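Local coordinates for 1-acyl-sn-glycerol-3-phosphate acyltransferase (Thermotoga maritima, PDB 5KYM), which catalyses the transfer of an acyl chain to 1-acyl-sn-glycerol-3-phosphate (lysophosphatidic acid), giving phosphatidic acid, within the membrane bilayer, at residues A[15-20]-A[57-62]; A[22-27]-A[46-51]; A[64-69]-A[94-99]; A[81-86]-A[232-237]. One frame throughout, in Å; residues are numbered along the deposited sequence.

Interaction 1: residues A[15-20]-A[57-62]; sequences FIATVY and FTWLFS. With HGX (1-heptadecanoyl-2-tridecanoyl-3-glycerol-phosphonyl choline), chain D.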
# COMPACT_ATOMS: atom_id res chain seq x y z
N PHE A 15 -8.85 2.29 18.73
CA PHE A 15 -8.16 2.60 19.96
C PHE A 15 -6.70 2.11 19.87
O PHE A 15 -5.76 2.90 19.95
CB PHE A 15 -8.86 1.96 21.13
CG PHE A 15 -8.17 2.19 22.43
CD1 PHE A 15 -8.19 3.44 23.02
CD2 PHE A 15 -7.45 1.16 23.04
CE1 PHE A 15 -7.53 3.66 24.20
CE2 PHE A 15 -6.79 1.38 24.25
CZ PHE A 15 -6.83 2.64 24.81
N ILE A 16 -6.53 0.82 19.66
CA ILE A 16 -5.22 0.24 19.55
C ILE A 16 -4.41 0.87 18.44
O ILE A 16 -3.27 1.24 18.65
CB ILE A 16 -5.32 -1.28 19.30
CG1 ILE A 16 -5.80 -1.96 20.57
CG2 ILE A 16 -3.95 -1.88 18.89
CD1 ILE A 16 -6.40 -3.32 20.30
N ALA A 17 -4.99 0.97 17.27
CA ALA A 17 -4.31 1.60 16.13
C ALA A 17 -3.83 3.02 16.42
O ALA A 17 -2.76 3.41 15.94
CB ALA A 17 -5.23 1.63 14.94
N THR A 18 -4.58 3.78 17.20
CA THR A 18 -4.21 5.16 17.47
C THR A 18 -3.12 5.24 18.52
O THR A 18 -2.10 5.89 18.34
CB THR A 18 -5.41 5.95 17.94
OG1 THR A 18 -6.45 5.84 16.98
CG2 THR A 18 -5.01 7.42 18.05
N VAL A 19 -3.33 4.55 19.62
CA VAL A 19 -2.28 4.45 20.61
C VAL A 19 -1.00 3.87 20.01
O VAL A 19 0.09 4.29 20.37
CB VAL A 19 -2.70 3.62 21.83
CG1 VAL A 19 -1.53 3.44 22.76
CG2 VAL A 19 -3.81 4.31 22.59
N TYR A 20 -1.12 2.91 19.11
CA TYR A 20 0.05 2.26 18.57
C TYR A 20 0.79 3.24 17.65
O TYR A 20 2.03 3.49 17.85
CB TYR A 20 -0.32 0.95 17.89
CG TYR A 20 0.84 0.09 17.42
CD1 TYR A 20 1.48 0.36 16.23
CD2 TYR A 20 1.23 -1.04 18.10
CE1 TYR A 20 2.52 -0.43 15.77
CE2 TYR A 20 2.26 -1.85 17.63
CZ TYR A 20 2.93 -1.54 16.46
OH TYR A 20 4.01 -2.26 15.90
N PHE A 57 -3.77 -6.24 10.67
CA PHE A 57 -4.75 -7.22 10.30
C PHE A 57 -5.04 -8.14 11.48
O PHE A 57 -6.17 -8.62 11.58
CB PHE A 57 -4.38 -7.94 9.01
CG PHE A 57 -4.44 -7.06 7.85
CD1 PHE A 57 -3.43 -6.18 7.60
CD2 PHE A 57 -5.56 -7.02 7.06
CE1 PHE A 57 -3.52 -5.26 6.59
CE2 PHE A 57 -5.68 -6.08 6.03
CZ PHE A 57 -4.64 -5.19 5.80
N THR A 58 -4.09 -8.33 12.40
CA THR A 58 -4.39 -9.15 13.58
C THR A 58 -5.35 -8.44 14.49
O THR A 58 -6.28 -9.04 14.98
CB THR A 58 -3.17 -9.62 14.38
OG1 THR A 58 -2.78 -8.60 15.27
CG2 THR A 58 -2.04 -10.00 13.51
N TRP A 59 -5.20 -7.14 14.67
CA TRP A 59 -6.20 -6.40 15.41
C TRP A 59 -7.65 -6.55 14.86
O TRP A 59 -8.62 -6.32 15.57
CB TRP A 59 -5.82 -4.95 15.49
CG TRP A 59 -4.50 -4.74 15.97
CD1 TRP A 59 -3.81 -5.52 16.80
CD2 TRP A 59 -3.68 -3.63 15.70
NE1 TRP A 59 -2.56 -5.00 17.05
CE2 TRP A 59 -2.47 -3.81 16.40
CE3 TRP A 59 -3.84 -2.48 14.92
CZ2 TRP A 59 -1.43 -2.88 16.34
CZ3 TRP A 59 -2.81 -1.56 14.86
CH2 TRP A 59 -1.62 -1.76 15.54
N LEU A 60 -7.77 -6.87 13.57
CA LEU A 60 -9.06 -7.15 12.91
C LEU A 60 -9.43 -8.64 12.85
O LEU A 60 -10.49 -9.01 12.30
CB LEU A 60 -9.10 -6.52 11.50
CG LEU A 60 -8.93 -5.00 11.55
CD1 LEU A 60 -8.64 -4.41 10.20
CD2 LEU A 60 -10.16 -4.34 12.11
N PHE A 61 -8.61 -9.50 13.45
CA PHE A 61 -8.88 -10.96 13.39
C PHE A 61 -9.15 -11.38 11.94
O PHE A 61 -10.10 -12.11 11.66
CB PHE A 61 -10.05 -11.36 14.32
CG PHE A 61 -9.88 -10.85 15.74
CD1 PHE A 61 -9.10 -11.54 16.63
CD2 PHE A 61 -10.43 -9.63 16.14
CE1 PHE A 61 -8.85 -11.05 17.88
CE2 PHE A 61 -10.20 -9.12 17.39
CZ PHE A 61 -9.40 -9.82 18.25
N SER A 62 -8.29 -10.90 11.02
CA SER A 62 -8.41 -11.11 9.59
C SER A 62 -7.14 -11.72 9.07
O SER A 62 -6.08 -11.12 9.31
CB SER A 62 -8.68 -9.77 8.92
OG SER A 62 -10.01 -9.31 9.18
O11 HGX D . 0.10 -6.70 18.80
C11 HGX D . 0.65 -5.92 19.59
C12 HGX D . 0.15 -4.50 19.76
C13 HGX D . 0.30 -3.95 21.18
C14 HGX D . -0.26 -2.53 21.30
C15 HGX D . -0.85 -2.24 22.68
C16 HGX D . -1.55 -0.88 22.85
C17 HGX D . -2.58 -0.92 23.99
C18 HGX D . -3.02 0.43 24.54
O3 HGX D . 1.79 -6.34 20.39
C3 HGX D . 2.88 -7.14 19.90
C2 HGX D . 3.14 -8.39 20.78
C1 HGX D . 3.17 -9.73 19.98
O3P HGX D . 2.43 -9.78 18.74
O2 HGX D . 2.19 -8.43 21.88
C31 HGX D . 2.68 -7.90 23.17
O31 HGX D . 3.34 -8.68 23.84
C32 HGX D . 2.44 -6.47 23.67
C33 HGX D . 1.22 -6.25 24.58
C34 HGX D . 1.21 -4.86 25.24
C35 HGX D . -0.18 -4.46 25.77
C36 HGX D . -0.20 -3.71 27.11
C37 HGX D . -1.59 -3.19 27.57
C38 HGX D . -1.60 -2.75 29.07
C39 HGX D . -2.80 -1.88 29.54
C40 HGX D . -2.86 -1.60 31.05
O1 HGX D . 3.65 -11.75 17.69
P1 HGX D . 2.98 -10.44 17.35
O4 HGX D . 3.80 -9.41 16.62
O5 HGX D . 1.66 -10.71 16.41
C4 HGX D . 1.30 -11.96 15.80
C5 HGX D . 2.03 -12.16 14.47

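Interaction 2: residues A[22-27]-A[46-51]; sequences VFYGGF and LKEIEK. With DD9 (nonane), chain F; HGX (1-heptadecanoyl-2-tridecanoyl-3-glycerol-phosphonyl choline), chain C.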
# COMPACT_ATOMS: atom_id res chain seq x y z
N VAL A 22 0.62 6.56 17.43
CA VAL A 22 1.04 7.83 18.03
C VAL A 22 2.11 7.61 19.10
O VAL A 22 3.21 8.10 18.97
CB VAL A 22 -0.20 8.63 18.51
CG1 VAL A 22 0.15 9.68 19.53
CG2 VAL A 22 -0.96 9.23 17.31
N PHE A 23 1.80 6.84 20.13
CA PHE A 23 2.72 6.71 21.26
C PHE A 23 3.84 5.71 21.01
O PHE A 23 4.99 6.03 21.19
CB PHE A 23 1.97 6.39 22.57
CG PHE A 23 0.95 7.44 22.95
CD1 PHE A 23 -0.33 7.40 22.43
CD2 PHE A 23 1.28 8.45 23.82
CE1 PHE A 23 -1.27 8.37 22.72
CE2 PHE A 23 0.35 9.43 24.14
CZ PHE A 23 -0.93 9.40 23.58
N TYR A 24 3.52 4.50 20.57
CA TYR A 24 4.60 3.56 20.24
C TYR A 24 5.36 4.10 19.02
O TYR A 24 6.57 4.08 18.99
CB TYR A 24 4.06 2.12 20.02
CG TYR A 24 5.17 1.17 19.64
CD1 TYR A 24 6.27 0.96 20.48
CD2 TYR A 24 5.17 0.52 18.42
CE1 TYR A 24 7.30 0.13 20.10
CE2 TYR A 24 6.19 -0.33 18.07
CZ TYR A 24 7.25 -0.50 18.89
OH TYR A 24 8.27 -1.32 18.46
N GLY A 25 4.66 4.64 18.04
CA GLY A 25 5.35 5.16 16.84
C GLY A 25 6.18 6.40 17.11
O GLY A 25 7.19 6.64 16.42
N GLY A 26 5.78 7.19 18.10
CA GLY A 26 6.57 8.31 18.52
C GLY A 26 7.85 7.76 19.11
O GLY A 26 8.97 8.15 18.74
N PHE A 27 7.68 6.80 19.98
CA PHE A 27 8.78 6.16 20.63
C PHE A 27 9.73 5.59 19.62
O PHE A 27 10.94 5.63 19.84
CB PHE A 27 8.24 5.11 21.62
CG PHE A 27 9.28 4.32 22.26
CD1 PHE A 27 10.03 4.85 23.26
CD2 PHE A 27 9.57 3.03 21.80
CE1 PHE A 27 11.05 4.10 23.81
CE2 PHE A 27 10.59 2.28 22.35
CZ PHE A 27 11.32 2.81 23.35
N LEU A 46 12.00 1.08 9.47
CA LEU A 46 11.34 0.36 8.38
C LEU A 46 10.72 -0.95 8.83
O LEU A 46 9.65 -1.30 8.38
CB LEU A 46 12.28 0.15 7.17
CG LEU A 46 12.45 1.40 6.29
CD1 LEU A 46 13.29 1.07 5.10
CD2 LEU A 46 11.14 2.06 5.81
N LYS A 47 11.39 -1.66 9.72
CA LYS A 47 10.93 -2.97 10.14
C LYS A 47 9.71 -2.77 10.99
O LYS A 47 8.75 -3.49 10.83
CB LYS A 47 12.05 -3.71 10.88
CG LYS A 47 11.83 -5.18 11.14
CD LYS A 47 11.79 -5.98 9.84
CE LYS A 47 10.82 -7.14 9.94
NZ LYS A 47 11.14 -8.00 11.16
N GLU A 48 9.71 -1.74 11.84
CA GLU A 48 8.56 -1.43 12.71
C GLU A 48 7.27 -1.10 11.97
O GLU A 48 6.19 -1.39 12.49
CB GLU A 48 8.88 -0.28 13.68
CG GLU A 48 9.80 -0.60 14.84
CD GLU A 48 9.32 -1.81 15.58
OE1 GLU A 48 8.10 -1.87 15.96
OE2 GLU A 48 10.17 -2.75 15.69
N ILE A 49 7.42 -0.44 10.83
CA ILE A 49 6.36 -0.11 9.90
C ILE A 49 5.79 -1.36 9.31
O ILE A 49 4.59 -1.52 9.25
CB ILE A 49 6.88 0.81 8.73
CG1 ILE A 49 7.22 2.19 9.30
CG2 ILE A 49 5.90 0.92 7.54
CD1 ILE A 49 8.06 3.06 8.38
N GLU A 50 6.66 -2.21 8.79
CA GLU A 50 6.27 -3.48 8.24
C GLU A 50 5.46 -4.25 9.35
O GLU A 50 4.38 -4.77 9.10
CB GLU A 50 7.51 -4.20 7.74
CG GLU A 50 7.30 -5.68 7.44
CD GLU A 50 8.54 -6.39 6.93
OE1 GLU A 50 9.63 -6.07 7.41
OE2 GLU A 50 8.44 -7.29 6.07
N LYS A 51 5.97 -4.26 10.58
CA LYS A 51 5.30 -4.96 11.66
C LYS A 51 3.93 -4.36 11.89
O LYS A 51 3.00 -5.06 12.17
CB LYS A 51 6.11 -4.94 12.94
CG LYS A 51 7.44 -5.68 12.77
CD LYS A 51 8.55 -5.21 13.73
CE LYS A 51 8.40 -5.87 15.08
NZ LYS A 51 8.70 -4.99 16.21
C1 DD9 F . 5.55 1.65 15.00
C2 DD9 F . 5.38 2.64 13.86
C3 DD9 F . 4.10 2.32 13.13
C4 DD9 F . 3.86 3.35 12.03
C5 DD9 F . 2.80 2.84 11.05
C6 DD9 F . 2.74 3.80 9.87
C7 DD9 F . 1.48 3.74 9.02
C8 DD9 F . 1.68 4.70 7.82
C9 DD9 F . 0.35 5.16 7.22
O11 HGX C . 14.71 -1.19 26.02
C11 HGX C . 13.87 -0.37 25.69
C12 HGX C . 13.28 0.54 26.77
C13 HGX C . 12.12 1.43 26.33
C14 HGX C . 11.22 1.91 27.47
C15 HGX C . 10.81 3.38 27.27
C16 HGX C . 9.81 3.95 28.29
C17 HGX C . 9.28 5.35 27.91
C18 HGX C . 10.29 6.23 27.18
O3 HGX C . 13.48 -0.31 24.28
C3 HGX C . 13.88 -1.30 23.32
C2 HGX C . 12.93 -2.50 23.30
C1 HGX C . 13.55 -3.67 22.50
O3P HGX C . 13.60 -3.37 21.09
O2 HGX C . 11.68 -2.05 22.74
C31 HGX C . 10.47 -2.75 23.17
O31 HGX C . 10.54 -3.93 23.49
C32 HGX C . 9.13 -2.01 23.16
C33 HGX C . 8.99 -1.01 24.31
C34 HGX C . 7.57 -0.43 24.41
C35 HGX C . 7.60 1.07 24.77
C36 HGX C . 6.26 1.83 24.68
C37 HGX C . 6.36 3.18 25.42
C38 HGX C . 5.43 4.31 24.95
C39 HGX C . 6.01 5.70 25.30
C40 HGX C . 5.07 6.90 25.10
O1 HGX C . 15.46 -5.02 20.74
P1 HGX C . 14.41 -4.25 19.99
O4 HGX C . 14.80 -3.34 18.83
O5 HGX C . 13.34 -5.31 19.38
C4 HGX C . 13.71 -6.43 18.56
C5 HGX C . 12.82 -7.64 18.86

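Interaction 3: residues A[64-69]-A[94-99]; sequences VVVEGS and LGFVAT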
# COMPACT_ATOMS: atom_id res chain seq x y z
N VAL A 64 -4.16 -12.76 6.63
CA VAL A 64 -3.60 -12.36 5.36
C VAL A 64 -2.97 -13.59 4.70
O VAL A 64 -2.50 -14.46 5.37
CB VAL A 64 -2.60 -11.21 5.57
CG1 VAL A 64 -1.94 -10.79 4.26
CG2 VAL A 64 -3.32 -10.03 6.13
N VAL A 65 -2.96 -13.69 3.39
CA VAL A 65 -2.28 -14.82 2.70
C VAL A 65 -1.66 -14.27 1.45
O VAL A 65 -2.34 -13.68 0.63
CB VAL A 65 -3.28 -15.94 2.29
CG1 VAL A 65 -2.65 -17.01 1.48
CG2 VAL A 65 -3.90 -16.55 3.51
N VAL A 66 -0.36 -14.52 1.31
CA VAL A 66 0.49 -13.86 0.30
C VAL A 66 1.06 -14.89 -0.64
O VAL A 66 1.66 -15.87 -0.23
CB VAL A 66 1.68 -13.16 0.95
CG1 VAL A 66 2.27 -12.19 -0.03
CG2 VAL A 66 1.21 -12.38 2.16
N GLU A 67 0.91 -14.68 -1.92
CA GLU A 67 1.72 -15.47 -2.81
C GLU A 67 2.51 -14.59 -3.73
O GLU A 67 2.13 -13.49 -4.08
CB GLU A 67 0.85 -16.46 -3.50
CG GLU A 67 -0.11 -15.81 -4.42
CD GLU A 67 -0.88 -16.82 -5.19
OE1 GLU A 67 -0.28 -17.44 -6.12
OE2 GLU A 67 -2.09 -16.94 -4.84
N GLY A 68 3.66 -15.10 -4.11
CA GLY A 68 4.60 -14.41 -4.99
C GLY A 68 5.54 -13.47 -4.28
O GLY A 68 6.03 -12.55 -4.89
N SER A 69 5.79 -13.70 -3.00
CA SER A 69 6.83 -12.99 -2.27
C SER A 69 8.17 -13.04 -2.97
O SER A 69 8.88 -12.04 -3.09
CB SER A 69 6.98 -13.52 -0.87
OG SER A 69 5.72 -13.43 -0.22
N LEU A 94 2.18 -2.33 2.88
CA LEU A 94 3.31 -1.98 3.77
C LEU A 94 3.83 -3.22 4.50
O LEU A 94 5.02 -3.47 4.54
CB LEU A 94 2.92 -0.91 4.78
CG LEU A 94 2.81 0.55 4.30
CD1 LEU A 94 2.32 1.58 5.31
CD2 LEU A 94 4.17 0.98 3.80
N GLY A 95 2.90 -4.00 5.03
CA GLY A 95 3.24 -5.15 5.84
C GLY A 95 3.63 -6.40 5.10
O GLY A 95 4.27 -7.28 5.66
N PHE A 96 3.27 -6.50 3.83
CA PHE A 96 3.43 -7.75 3.11
C PHE A 96 4.08 -7.64 1.74
O PHE A 96 4.20 -8.65 1.07
CB PHE A 96 2.05 -8.39 2.94
CG PHE A 96 1.43 -8.83 4.23
CD1 PHE A 96 1.74 -10.07 4.77
CD2 PHE A 96 0.56 -8.04 4.89
CE1 PHE A 96 1.20 -10.49 5.93
CE2 PHE A 96 -0.01 -8.47 6.07
CZ PHE A 96 0.30 -9.70 6.57
N VAL A 97 4.46 -6.45 1.31
CA VAL A 97 5.10 -6.29 -0.01
C VAL A 97 6.28 -5.33 0.07
O VAL A 97 7.38 -5.68 -0.34
CB VAL A 97 4.10 -5.75 -1.02
CG1 VAL A 97 4.74 -5.59 -2.39
CG2 VAL A 97 2.82 -6.57 -1.01
N ALA A 98 6.06 -4.14 0.61
CA ALA A 98 7.04 -3.07 0.53
C ALA A 98 6.74 -1.87 1.42
O ALA A 98 5.61 -1.44 1.48
CB ALA A 98 7.07 -2.63 -0.92
N THR A 99 7.74 -1.33 2.09
CA THR A 99 7.55 -0.15 2.87
C THR A 99 8.05 1.03 2.13
O THR A 99 9.04 1.68 2.52
CB THR A 99 8.21 -0.21 4.24
OG1 THR A 99 9.61 -0.45 4.15
CG2 THR A 99 7.65 -1.29 5.01

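Interaction 4: residues A[81-86]-A[232-237]; sequences VANHQS and EVVKRG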
# COMPACT_ATOMS: atom_id res chain seq x y z
N VAL A 81 2.19 -1.59 -8.22
CA VAL A 81 1.00 -1.18 -8.86
C VAL A 81 -0.08 -2.17 -8.49
O VAL A 81 0.01 -3.36 -8.80
CB VAL A 81 1.22 -1.01 -10.35
CG1 VAL A 81 -0.11 -0.84 -11.13
CG2 VAL A 81 2.14 0.19 -10.58
N ALA A 82 -1.10 -1.66 -7.80
CA ALA A 82 -2.11 -2.51 -7.20
C ALA A 82 -3.49 -1.97 -7.51
O ALA A 82 -3.65 -0.76 -7.66
CB ALA A 82 -1.89 -2.61 -5.70
N ASN A 83 -4.48 -2.88 -7.58
CA ASN A 83 -5.92 -2.50 -7.46
C ASN A 83 -6.19 -1.95 -6.04
O ASN A 83 -5.46 -2.26 -5.07
CB ASN A 83 -6.87 -3.62 -7.79
CG ASN A 83 -6.77 -4.78 -6.84
OD1 ASN A 83 -5.71 -5.34 -6.68
ND2 ASN A 83 -7.87 -5.17 -6.20
N HIS A 84 -7.23 -1.14 -5.94
CA HIS A 84 -7.52 -0.38 -4.71
C HIS A 84 -8.97 -0.53 -4.30
O HIS A 84 -9.89 -0.25 -5.09
CB HIS A 84 -7.27 1.09 -4.98
CG HIS A 84 -7.09 1.91 -3.76
ND1 HIS A 84 -6.76 1.37 -2.55
CD2 HIS A 84 -7.18 3.24 -3.58
CE1 HIS A 84 -6.62 2.33 -1.67
NE2 HIS A 84 -6.88 3.48 -2.26
N GLN A 85 -9.19 -1.05 -3.11
CA GLN A 85 -10.57 -1.36 -2.71
C GLN A 85 -10.82 -1.22 -1.21
O GLN A 85 -11.82 -1.72 -0.71
CB GLN A 85 -10.93 -2.79 -3.20
CG GLN A 85 -10.24 -3.93 -2.43
CD GLN A 85 -10.68 -5.31 -2.89
OE1 GLN A 85 -10.61 -6.26 -2.11
NE2 GLN A 85 -11.14 -5.42 -4.14
N SER A 86 -9.93 -0.53 -0.50
CA SER A 86 -10.07 -0.29 0.93
C SER A 86 -9.03 0.66 1.47
O SER A 86 -7.96 0.74 0.94
CB SER A 86 -9.99 -1.63 1.68
OG SER A 86 -10.04 -1.39 3.06
N GLU A 232 -4.13 -5.86 -17.17
CA GLU A 232 -4.65 -7.25 -17.33
C GLU A 232 -4.08 -8.11 -16.30
O GLU A 232 -4.83 -8.88 -15.71
CB GLU A 232 -4.49 -7.92 -18.72
CG GLU A 232 -5.57 -7.56 -19.78
CD GLU A 232 -6.85 -6.82 -19.25
OE1 GLU A 232 -7.82 -7.52 -18.81
OE2 GLU A 232 -6.88 -5.55 -19.28
N VAL A 233 -2.78 -7.97 -16.04
CA VAL A 233 -2.10 -8.78 -14.98
C VAL A 233 -2.78 -8.67 -13.60
O VAL A 233 -3.10 -9.68 -12.97
CB VAL A 233 -0.60 -8.44 -14.83
CG1 VAL A 233 -0.00 -9.16 -13.63
CG2 VAL A 233 0.18 -8.78 -16.10
N VAL A 234 -3.00 -7.43 -13.19
CA VAL A 234 -3.59 -7.17 -11.90
C VAL A 234 -5.01 -7.71 -11.88
O VAL A 234 -5.38 -8.45 -10.94
CB VAL A 234 -3.60 -5.68 -11.52
CG1 VAL A 234 -4.24 -5.54 -10.14
CG2 VAL A 234 -2.20 -5.10 -11.49
N LYS A 235 -5.77 -7.36 -12.92
CA LYS A 235 -7.16 -7.78 -13.02
C LYS A 235 -7.36 -9.27 -12.94
O LYS A 235 -8.26 -9.71 -12.24
CB LYS A 235 -7.83 -7.25 -14.28
CG LYS A 235 -8.47 -5.90 -14.09
CD LYS A 235 -9.06 -5.53 -15.41
CE LYS A 235 -9.71 -4.15 -15.35
NZ LYS A 235 -10.52 -3.91 -16.60
N ARG A 236 -6.53 -10.01 -13.67
CA ARG A 236 -6.62 -11.46 -13.70
C ARG A 236 -6.36 -12.02 -12.31
O ARG A 236 -6.95 -13.02 -11.92
CB ARG A 236 -5.67 -12.09 -14.73
CG ARG A 236 -5.96 -13.58 -14.97
CD ARG A 236 -5.21 -14.20 -16.16
NE ARG A 236 -3.77 -13.84 -16.23
CZ ARG A 236 -3.22 -12.86 -16.96
NH1 ARG A 236 -3.95 -12.05 -17.76
NH2 ARG A 236 -1.90 -12.66 -16.90
N GLY A 237 -5.48 -11.38 -11.56
CA GLY A 237 -5.22 -11.79 -10.20
C GLY A 237 -6.45 -11.70 -9.34
O GLY A 237 -6.82 -12.65 -8.63

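Interaction 1: residues A[15-20]-A[57-62]
I16 lays its CG2 methyl over the indole of W59, between helix 2-34 and the C-terminal end of helix 38-59, the two helices that form the N-terminal two-helix motif that positions the active site for catalysis within the bilayer. CG2 of I16 stands 3.6 Å from the centroid of the six-membered ring of W59 and 17° off its normal, which meets the definition of a CH-pi contact. Because CG2 is anti to the backbone N of I16, this methyl rather than the CG1 branch faces the indole. One turn on, Y20 receives the rim of the same indole on a face of its phenol ring, an edge-to-face pair with centroids 5.1 Å apart and planes at 65°. The nearest approach is CH2 of W59 to CG of Y20, at 3.6 Å. A17, between I16 and Y20, brings its CA to 3.7 Å from CZ3 of W59. The chain turns just past W59, where F61 has positive phi and closes a Schellman motif. The bound phospholipid has acyl carbon C14 near the plane of the Y20 ring, 3.8 Å from CD2, while its ester carbonyl oxygen O11 approaches the indole edge, 3.6 Å from NE1 of W59.

Interaction 2: residues A[22-27]-A[46-51]
The phenol ring of Y24 has the carboxylate oxygen OE1 of E48 at its edge, near the ring plane, while phospholipid C32 and nonane C1, the latter 3.6 Å from CD2 of Y24, approach the ring obliquely. Nearby, F27 has lipid C35 over one face of its ring and the lipid ester oxygen O3 at the edge. The ring of Y24 and the carboxylate of E48 stand almost perpendicular, at 86°. Y24 OH donates a hydrogen bond of 2.6 Å to OE1 of E48, arriving from above the carboxylate plane rather than within it. The second oxygen serves another partner: OE2 of E48 offers its syn lone pair to NZ of K51 in a 2.7 Å salt bridge, one turn along the same helix. The E48 chain is bent at chi2 (-51°), which helps bring its carboxylate between the Y24 hydroxyl and K51. With a leucine in place of E48, the phenol hydroxyl of Y24 would probably lose its acceptor and the ammonium of K51 its counter-charge, close to the guanidinium of R55. A tyrosine-glutamate hydrogen bond thus bridges helices 2-34 and 38-59 of the two-helix motif, which probably lies in the membrane, beside the pocket that holds nonane in this crystal.

Interaction 3: residues A[64-69]-A[94-99]
F96 and V64 meet through a CH-pi contact. CG1 of V64 sits over the centre of the F96 ring, 3.4 Å from its centroid and 11° off the ring normal, so the methyl addresses the face squarely. The two side chains come from opposite directions, one from strand 64-67 and one from helix 89-96. With chi1 at 177°, V64 turns CG1 away from its backbone N and onto the ring.

Apolar contacts extend the patch. V66, two residues on and thus on the same side of the strand, brings its CG2 to 3.5 Å from CD1 of F96, at an oblique angle to the ring. V65, between them, points away and touches F208 of the neighbouring strand.

Charge enters from a third element: K54 of helix 38-59 makes a cation-pi contact with the F96 ring, and its NZ is hydrogen-bonded to G95 O. Were an alanine to stand in place of F96, V64 CG1 would probably lose the surface it rests on and K54 its aromatic partner, opening a gap between strand and helix.

The 170 Å² buried here joins helix 89-96 to strand 64-67, an outermost strand of the five-stranded mixed sheet. This is helix-on-sheet packing in the alpha-beta acyltransferase domain, where K54 of the two-helix motif also meets the F96 ring.

Interaction 4: residues A[81-86]-A[232-237]
N83 starts its side chain with CB 4.0 Å from CG1 of V234, the methyl that helix 223-243 turns toward this loop. CG follows between the backbone N and the carbonyl carbon (chi1 64°), which carries the amide back past the same methyl. At the tip OD1 lies 3.8 Å from V234 CG1, a van der Waals approach, since the methyl offers no donor; OD1 accepts its hydrogen bond from the backbone N of I188. The backbone N of N83 is also near the methyl, 3.7 Å from CG1 of V234. Helix 223-243 packs here against strand 79-82 of the mixed sheet and the loop leading to H84. That histidine opens the HX4D signature of this family. H84 ND1 is hydrogen-bonded to OD2 of D89, the aspartate of that signature, a pairing consistent with the catalytic dyad known from relatives. The valine's other branch is used too: CG2 of V234 comes to 3.9 Å from O of V81, in strand 79-82. The nearest CA atoms are those of A82 and V234, 6.8 Å apart, although the methyl of A82 points away to V186 of strand 183-189. The main-chain O of V234 is hydrogen-bonded to S187 OG.

How the interactions relate
Interactions 1 and 2 join the same two helices at successive levels, their centres 13 Å apart, and Y20 O lies 2.9 Å from G25 N, a probable hydrogen bond along helix 2-34. Both border bound lipid or nonane. Helix 38-59 also meets the alpha-beta acyltransferase domain: CG of F57 packs 3.6 Å from CG2 of V64, linking interactions 1 and 3, and CD2 of L46 lies 3.4 Å from OG1 of T99, linking interactions 2 and 3. Interactions 3 and 4 reach the same mixed sheet with centres 14 Å apart. Interaction 4, beside the HX4D histidine, lies across the chain's centre from interaction 2, about 28 Å between centres.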